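Local coordinates for penicillin-binding protein (Bacillus halodurans, PDB 3TG9) that probably binds beta-lactams as a serine penicillin-recognising protein of the beta-lactamase family, presumably acting on cell-wall peptides at the membrane, at residues Ala234-Met237 / Met238-Trp241; Tyr175-Ala178 / Asn179-Arg183. One frame throughout, in Å; residues are numbered along the deposited sequence.

Interaction 1: residues Ala234-Met237 / Met238-Trp241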
ATOM      1  N   ALA B 234     -14.452  16.774   6.195  1.00 31.22           N
ATOM      2  CA  ALA B 234     -15.141  17.930   5.618  1.00 27.22           C
ATOM      3  C   ALA B 234     -15.251  19.072   6.617  1.00 30.43           C
ATOM      4  O   ALA B 234     -14.996  20.237   6.282  1.00 31.02           O
ATOM      5  CB  ALA B 234     -16.528  17.534   5.116  1.00 27.15           C
ATOM      6  N   GLU B 235     -15.635  18.737   7.845  1.00 26.47           N
ATOM      7  CA  GLU B 235     -15.859  19.744   8.871  1.00 29.64           C
ATOM      8  C   GLU B 235     -14.568  20.357   9.414  1.00 31.02           C
ATOM      9  O   GLU B 235     -14.547  21.529   9.769  1.00 31.45           O
ATOM     10  CB  GLU B 235     -16.726  19.195  10.009  1.00 30.98           C
ATOM     11  CG  GLU B 235     -17.119  20.269  11.004  1.00 36.36           C
ATOM     12  CD  GLU B 235     -18.187  19.810  11.984  1.00 47.35           C
ATOM     13  OE1 GLU B 235     -18.460  18.588  12.042  1.00 46.60           O
ATOM     14  OE2 GLU B 235     -18.743  20.680  12.697  1.00 47.23           O
ATOM     15  N   ASP B 236     -13.492  19.581   9.486  1.00 27.71           N
ATOM     16  CA  ASP B 236     -12.187  20.177   9.760  1.00 30.83           C
ATOM     17  C   ASP B 236     -11.777  21.164   8.637  1.00 29.07           C
ATOM     18  O   ASP B 236     -11.065  22.131   8.887  1.00 25.48           O
ATOM     19  CB  ASP B 236     -11.109  19.102   9.949  1.00 31.35           C
ATOM     20  CG  ASP B 236     -10.934  18.683  11.408  1.00 34.73           C
ATOM     21  OD1 ASP B 236     -11.795  19.030  12.247  1.00 38.48           O
ATOM     22  OD2 ASP B 236      -9.924  18.014  11.720  1.00 32.61           O
ATOM     23  N   MET B 237     -12.204  20.918   7.402  1.00 27.13           N
ATOM     24  CA  MET B 237     -11.897  21.881   6.339  1.00 30.61           C
ATOM     25  C   MET B 237     -12.757  23.122   6.538  1.00 31.63           C
ATOM     26  O   MET B 237     -12.293  24.249   6.366  1.00 32.73           O
ATOM     27  CB  MET B 237     -12.108  21.310   4.935  1.00 27.91           C
ATOM     28  CG  MET B 237     -11.586  22.248   3.830  1.00 24.89           C
ATOM     29  SD  MET B 237      -9.792  22.472   3.954  1.00 28.93           S
ATOM     30  CE  MET B 237      -9.535  24.011   3.049  1.00 28.01           C
ATOM     31  N   MET B 238     -14.007  22.909   6.922  1.00 31.93           N
ATOM     32  CA  MET B 238     -14.869  24.023   7.289  1.00 30.34           C
ATOM     33  C   MET B 238     -14.217  24.838   8.404  1.00 31.34           C
ATOM     34  O   MET B 238     -14.137  26.055   8.330  1.00 35.03           O
ATOM     35  CB  MET B 238     -16.227  23.508   7.751  1.00 30.06           C
ATOM     36  CG  MET B 238     -17.201  24.614   8.147  1.00 34.57           C
ATOM     37  SD  MET B 238     -18.488  24.009   9.239  1.00 39.08           S
ATOM     38  CE  MET B 238     -17.655  24.128  10.820  1.00 34.35           C
ATOM     39  N   LYS B 239     -13.748  24.168   9.445  1.00 34.17           N
ATOM     40  CA  LYS B 239     -13.097  24.868  10.548  1.00 34.83           C
ATOM     41  C   LYS B 239     -11.858  25.618  10.090  1.00 32.81           C
ATOM     42  O   LYS B 239     -11.476  26.615  10.701  1.00 29.42           O
ATOM     43  CB  LYS B 239     -12.701  23.896  11.666  1.00 34.08           C
ATOM     44  CG  LYS B 239     -13.867  23.268  12.415  1.00 38.82           C
ATOM     45  CD  LYS B 239     -13.362  22.420  13.582  1.00 41.17           C
ATOM     46  CE  LYS B 239     -14.442  21.486  14.111  1.00 47.03           C
ATOM     47  NZ  LYS B 239     -15.782  22.151  14.161  1.00 48.54           N
ATOM     48  N   LEU B 240     -11.201  25.124   9.043  1.00 33.13           N
ATOM     49  CA  LEU B 240      -9.984  25.778   8.580  1.00 28.31           C
ATOM     50  C   LEU B 240     -10.285  27.134   7.929  1.00 28.93           C
ATOM     51  O   LEU B 240      -9.576  28.117   8.157  1.00 30.39           O
ATOM     52  CB  LEU B 240      -9.175  24.884   7.631  1.00 30.07           C
ATOM     53  CG  LEU B 240      -7.976  25.689   7.112  1.00 29.37           C
ATOM     54  CD1 LEU B 240      -6.662  24.979   7.215  1.00 35.24           C
ATOM     55  CD2 LEU B 240      -8.233  26.232   5.700  1.00 30.36           C
ATOM     56  N   TRP B 241     -11.332  27.178   7.113  1.00 29.06           N
ATOM     57  CA  TRP B 241     -11.768  28.429   6.499  1.00 30.07           C
ATOM     58  C   TRP B 241     -12.204  29.426   7.582  1.00 35.61           C
ATOM     59  O   TRP B 241     -11.813  30.594   7.567  1.00 34.69           O
ATOM     60  CB  TRP B 241     -12.937  28.168   5.550  1.00 31.04           C
ATOM     61  CG  TRP B 241     -12.566  27.585   4.216  1.00 32.00           C
ATOM     62  CD1 TRP B 241     -12.927  26.359   3.726  1.00 30.70           C
ATOM     63  CD2 TRP B 241     -11.780  28.209   3.188  1.00 32.75           C
ATOM     64  NE1 TRP B 241     -12.406  26.179   2.461  1.00 29.19           N
ATOM     65  CE2 TRP B 241     -11.702  27.300   2.107  1.00 32.79           C
ATOM     66  CE3 TRP B 241     -11.133  29.444   3.081  1.00 28.31           C
ATOM     67  CZ2 TRP B 241     -11.010  27.594   0.930  1.00 31.33           C
ATOM     68  CZ3 TRP B 241     -10.448  29.735   1.914  1.00 28.27           C
ATOM     69  CH2 TRP B 241     -10.390  28.812   0.852  1.00 29.82           C
TER
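In the opening turns of helix 234-245, which packs against the antiparallel sheet of a beta-lactamase-type fold, Met237 reaches forward so that its methyl touches both Leu240 and Trp241. Met237 CE stands 3.7 Å from Leu240 CD2 and 3.6 Å from Trp241 NE1. The torsions explain the reach: Met237 CG is anti to the backbone N (chi1 -171°), and with the bend at chi2 (63°) this sends the thioether outward and somewhat forward, where CE meets both partners. Met237 SD lies 5.3 Å from the centroid of the Trp241 five-membered ring and obliquely to it, a Met-aromatic contact in which the methyl comes closer than the sulfur. The indole nitrogen Trp241 NE1 is satisfied elsewhere, by Ser300 OG on strand 296-303, which probably helps to fix the turn of the indole.

These side chains help fill the space between the sheet and helix 58-70: Met237 meets Val311 and Phe60, Leu240 meets Leu59 and Phe60, and Trp241 meets Ile309 and Leu59. The backbone is joined by i to i+4 bonds, among them Met238 N to Ala234 O at 2.9 Å and Lys239 N to Glu235 O at 2.8 Å; Leu240 N is held less firmly, by weak bonds to both Asp236 O and Met237 O.

The helix also has a more polar flank. Glu235 OE2 and Lys239 NZ form a long salt bridge of 3.6 Å, with both residues partly exposed, and the methyl of Met238 lies alongside the glutamate, CE 3.9 Å from Glu235 CG. Asp236 OD1 approaches the lysine only at its aliphatic part, 4.0 Å from Lys239 CD, whereas buried Asp236 OD2 accepts hydrogen bonds from Glu188 N and Ser189 OG in the chain just past helix 172-182.

Interaction 2: residues Tyr175-Ala178 / Asn179-Arg183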
ATOM      1  N   TYR B 175       5.029  21.212  11.954  1.00 35.48           N
ATOM      2  CA  TYR B 175       4.673  22.621  11.994  1.00 36.71           C
ATOM      3  C   TYR B 175       3.177  22.818  11.736  1.00 36.63           C
ATOM      4  O   TYR B 175       2.488  23.493  12.505  1.00 36.95           O
ATOM      5  CB  TYR B 175       5.499  23.451  11.007  1.00 39.81           C
ATOM      6  CG  TYR B 175       5.233  24.940  11.166  1.00 39.26           C
ATOM      7  CD1 TYR B 175       6.094  25.744  11.905  1.00 40.70           C
ATOM      8  CD2 TYR B 175       4.098  25.528  10.619  1.00 38.69           C
ATOM      9  CE1 TYR B 175       5.843  27.098  12.081  1.00 39.99           C
ATOM     10  CE2 TYR B 175       3.840  26.887  10.788  1.00 38.24           C
ATOM     11  CZ  TYR B 175       4.719  27.665  11.519  1.00 38.19           C
ATOM     12  OH  TYR B 175       4.476  29.015  11.696  1.00 44.83           O
ATOM     13  N   VAL B 176       2.675  22.212  10.666  1.00 34.95           N
ATOM     14  CA  VAL B 176       1.295  22.444  10.253  1.00 35.26           C
ATOM     15  C   VAL B 176       0.281  21.884  11.241  1.00 36.06           C
ATOM     16  O   VAL B 176      -0.694  22.551  11.586  1.00 35.38           O
ATOM     17  CB  VAL B 176       1.022  21.892   8.838  1.00 33.55           C
ATOM     18  CG1 VAL B 176      -0.461  21.969   8.512  1.00 31.72           C
ATOM     19  CG2 VAL B 176       1.834  22.665   7.806  1.00 30.31           C
ATOM     20  N   GLU B 177       0.507  20.656  11.692  1.00 36.57           N
ATOM     21  CA  GLU B 177      -0.394  20.018  12.646  1.00 34.84           C
ATOM     22  C   GLU B 177      -0.462  20.823  13.953  1.00 39.58           C
ATOM     23  O   GLU B 177      -1.503  20.873  14.622  1.00 39.91           O
ATOM     24  CB  GLU B 177       0.039  18.554  12.885  1.00 40.74           C
ATOM     25  CG  GLU B 177       0.084  17.737  11.575  1.00 38.54           C
ATOM     26  CD  GLU B 177       0.503  16.275  11.746  1.00 40.30           C
ATOM     27  OE1 GLU B 177       1.366  15.978  12.604  1.00 45.50           O
ATOM     28  OE2 GLU B 177      -0.018  15.419  10.992  1.00 32.56           O
ATOM     29  N   ALA B 178       0.642  21.478  14.296  1.00 37.83           N
ATOM     30  CA  ALA B 178       0.718  22.265  15.522  1.00 37.66           C
ATOM     31  C   ALA B 178       0.213  23.704  15.337  1.00 38.44           C
ATOM     32  O   ALA B 178      -0.619  24.185  16.104  1.00 41.64           O
ATOM     33  CB  ALA B 178       2.149  22.266  16.050  1.00 35.03           C
ATOM     34  N   ASN B 179       0.712  24.381  14.307  1.00 40.58           N
ATOM     35  CA  ASN B 179       0.427  25.795  14.095  1.00 36.62           C
ATOM     36  C   ASN B 179      -0.769  26.081  13.202  1.00 39.65           C
ATOM     37  O   ASN B 179      -1.197  27.231  13.080  1.00 39.35           O
ATOM     38  CB  ASN B 179       1.658  26.490  13.527  1.00 37.98           C
ATOM     39  CG  ASN B 179       2.842  26.398  14.451  1.00 37.68           C
ATOM     40  OD1 ASN B 179       2.869  27.028  15.503  1.00 41.28           O
ATOM     41  ND2 ASN B 179       3.829  25.601  14.071  1.00 43.08           N
ATOM     42  N   VAL B 180      -1.314  25.049  12.571  1.00 37.23           N
ATOM     43  CA  VAL B 180      -2.455  25.253  11.691  1.00 33.12           C
ATOM     44  C   VAL B 180      -3.653  24.392  12.064  1.00 34.34           C
ATOM     45  O   VAL B 180      -4.725  24.918  12.317  1.00 40.22           O
ATOM     46  CB  VAL B 180      -2.093  25.035  10.214  1.00 34.39           C
ATOM     47  CG1 VAL B 180      -3.334  25.164   9.350  1.00 31.31           C
ATOM     48  CG2 VAL B 180      -1.026  26.029   9.781  1.00 32.22           C
ATOM     49  N   PHE B 181      -3.486  23.074  12.098  1.00 35.60           N
ATOM     50  CA  PHE B 181      -4.605  22.218  12.480  1.00 37.63           C
ATOM     51  C   PHE B 181      -5.046  22.471  13.919  1.00 36.48           C
ATOM     52  O   PHE B 181      -6.240  22.510  14.205  1.00 37.61           O
ATOM     53  CB  PHE B 181      -4.278  20.735  12.289  1.00 34.09           C
ATOM     54  CG  PHE B 181      -4.001  20.354  10.862  1.00 36.93           C
ATOM     55  CD1 PHE B 181      -4.400  21.179   9.818  1.00 31.63           C
ATOM     56  CD2 PHE B 181      -3.357  19.163  10.563  1.00 33.46           C
ATOM     57  CE1 PHE B 181      -4.144  20.836   8.499  1.00 33.49           C
ATOM     58  CE2 PHE B 181      -3.102  18.807   9.248  1.00 28.34           C
ATOM     59  CZ  PHE B 181      -3.493  19.636   8.214  1.00 32.35           C
ATOM     60  N   GLN B 182      -4.082  22.641  14.817  1.00 34.43           N
ATOM     61  CA  GLN B 182      -4.379  22.737  16.239  1.00 40.89           C
ATOM     62  C   GLN B 182      -4.923  24.121  16.519  1.00 42.43           C
ATOM     63  O   GLN B 182      -5.936  24.283  17.197  1.00 36.01           O
ATOM     64  CB  GLN B 182      -3.111  22.512  17.062  1.00 44.86           C
ATOM     65  CG  GLN B 182      -3.364  22.078  18.498  1.00 53.42           C
ATOM     66  CD  GLN B 182      -3.603  20.578  18.618  1.00 58.52           C
ATOM     67  OE1 GLN B 182      -4.394  19.995  17.869  1.00 59.44           O
ATOM     68  NE2 GLN B 182      -2.917  19.949  19.564  1.00 60.33           N
ATOM     69  N   ARG B 183      -4.232  25.113  15.970  1.00 39.89           N
ATOM     70  CA  ARG B 183      -4.579  26.514  16.134  1.00 41.18           C
ATOM     71  C   ARG B 183      -5.909  26.858  15.457  1.00 40.88           C
ATOM     72  O   ARG B 183      -6.384  27.983  15.572  1.00 47.54           O
ATOM     73  CB  ARG B 183      -3.445  27.386  15.585  1.00 40.78           C
ATOM     74  CG  ARG B 183      -3.337  28.762  16.209  1.00 43.75           C
ATOM     75  CD  ARG B 183      -2.046  29.455  15.783  1.00 44.02           C
ATOM     76  NE  ARG B 183      -2.218  30.903  15.677  1.00 52.01           N
ATOM     77  CZ  ARG B 183      -1.245  31.754  15.359  1.00 54.85           C
ATOM     78  NH1 ARG B 183      -0.019  31.300  15.120  1.00 49.87           N
ATOM     79  NH2 ARG B 183      -1.498  33.062  15.277  1.00 50.72           N
TER
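Asn179 lays its amide nitrogen over one face of the Tyr175 ring, with ND2 3.0 Å above the plane and over its centre. The ring and amide planes are inclined by 39°, so the groups do not stack flat. Asn179 CB lies over the same face, 4.0 Å from the ring centroid in a CH-pi contact. With Asn179 CG beside its own backbone N (chi1 -60°), the amide turns back along the helix, and ND2 also donates to Tyr175 O at 2.9 Å. That bond is bent (133° at the hydrogen), and the carbonyl oxygen lies out of the amide plane. The same oxygen takes the straighter bond from Asn179 N at 2.7 Å, so one residue grips it with two donors.

One residue on, the helix widens. Val176 O accepts from both Val180 N, at 2.8 Å, and Phe181 N, at 2.9 Å; the second is an i to i+5 bond and marks a pi-type turn near the C-terminal end of helix 172-182. Gln182 N follows the same spacing with a weak bond to Glu177 O. On the same turn Val176 CG1 lies over one face of the Phe181 ring, offset toward its rim and 4.0 Å from the centroid, while the aliphatic part of Glu177 comes near CD2 of that ring. Phe181 also meets Phe60 of helix 58-70, the two planes nearly perpendicular.

Polar ends are secured outside the turn: Glu177 OE2 accepts from Tyr191 N, and a bond from Tyr175 OH to Gln67 OE1 ties down the far end of the tyrosine ring. One amide N-H of Asn179 is directed mainly at Tyr175 O and partly over the ring, where the pi cloud would probably favour its positive end; Tyr175 O, holding two donors, is well satisfied.

Both contacts run along a single helix, and both helices pack on helix 58-70, whose Phe60 touches residues of each. Interaction 1 is the more buried, its helix wedged between helix 58-70 and the sheet; interaction 2 is partly buried, with Ala178, Gln182 and Arg183 exposed. The two sit about 13 Å apart between centres and meet directly where Leu240 CD1 packs 4.0 Å from Val180 CG1. Their chemistry follows this placement: 234-241 stays mainly in i to i+4 spacing, with a thioether methyl against leucine and indole and a long ion pair on its flank, whereas 175-183 widens near its helix end and relies on an amide-aromatic contact and shared carbonyl acceptors.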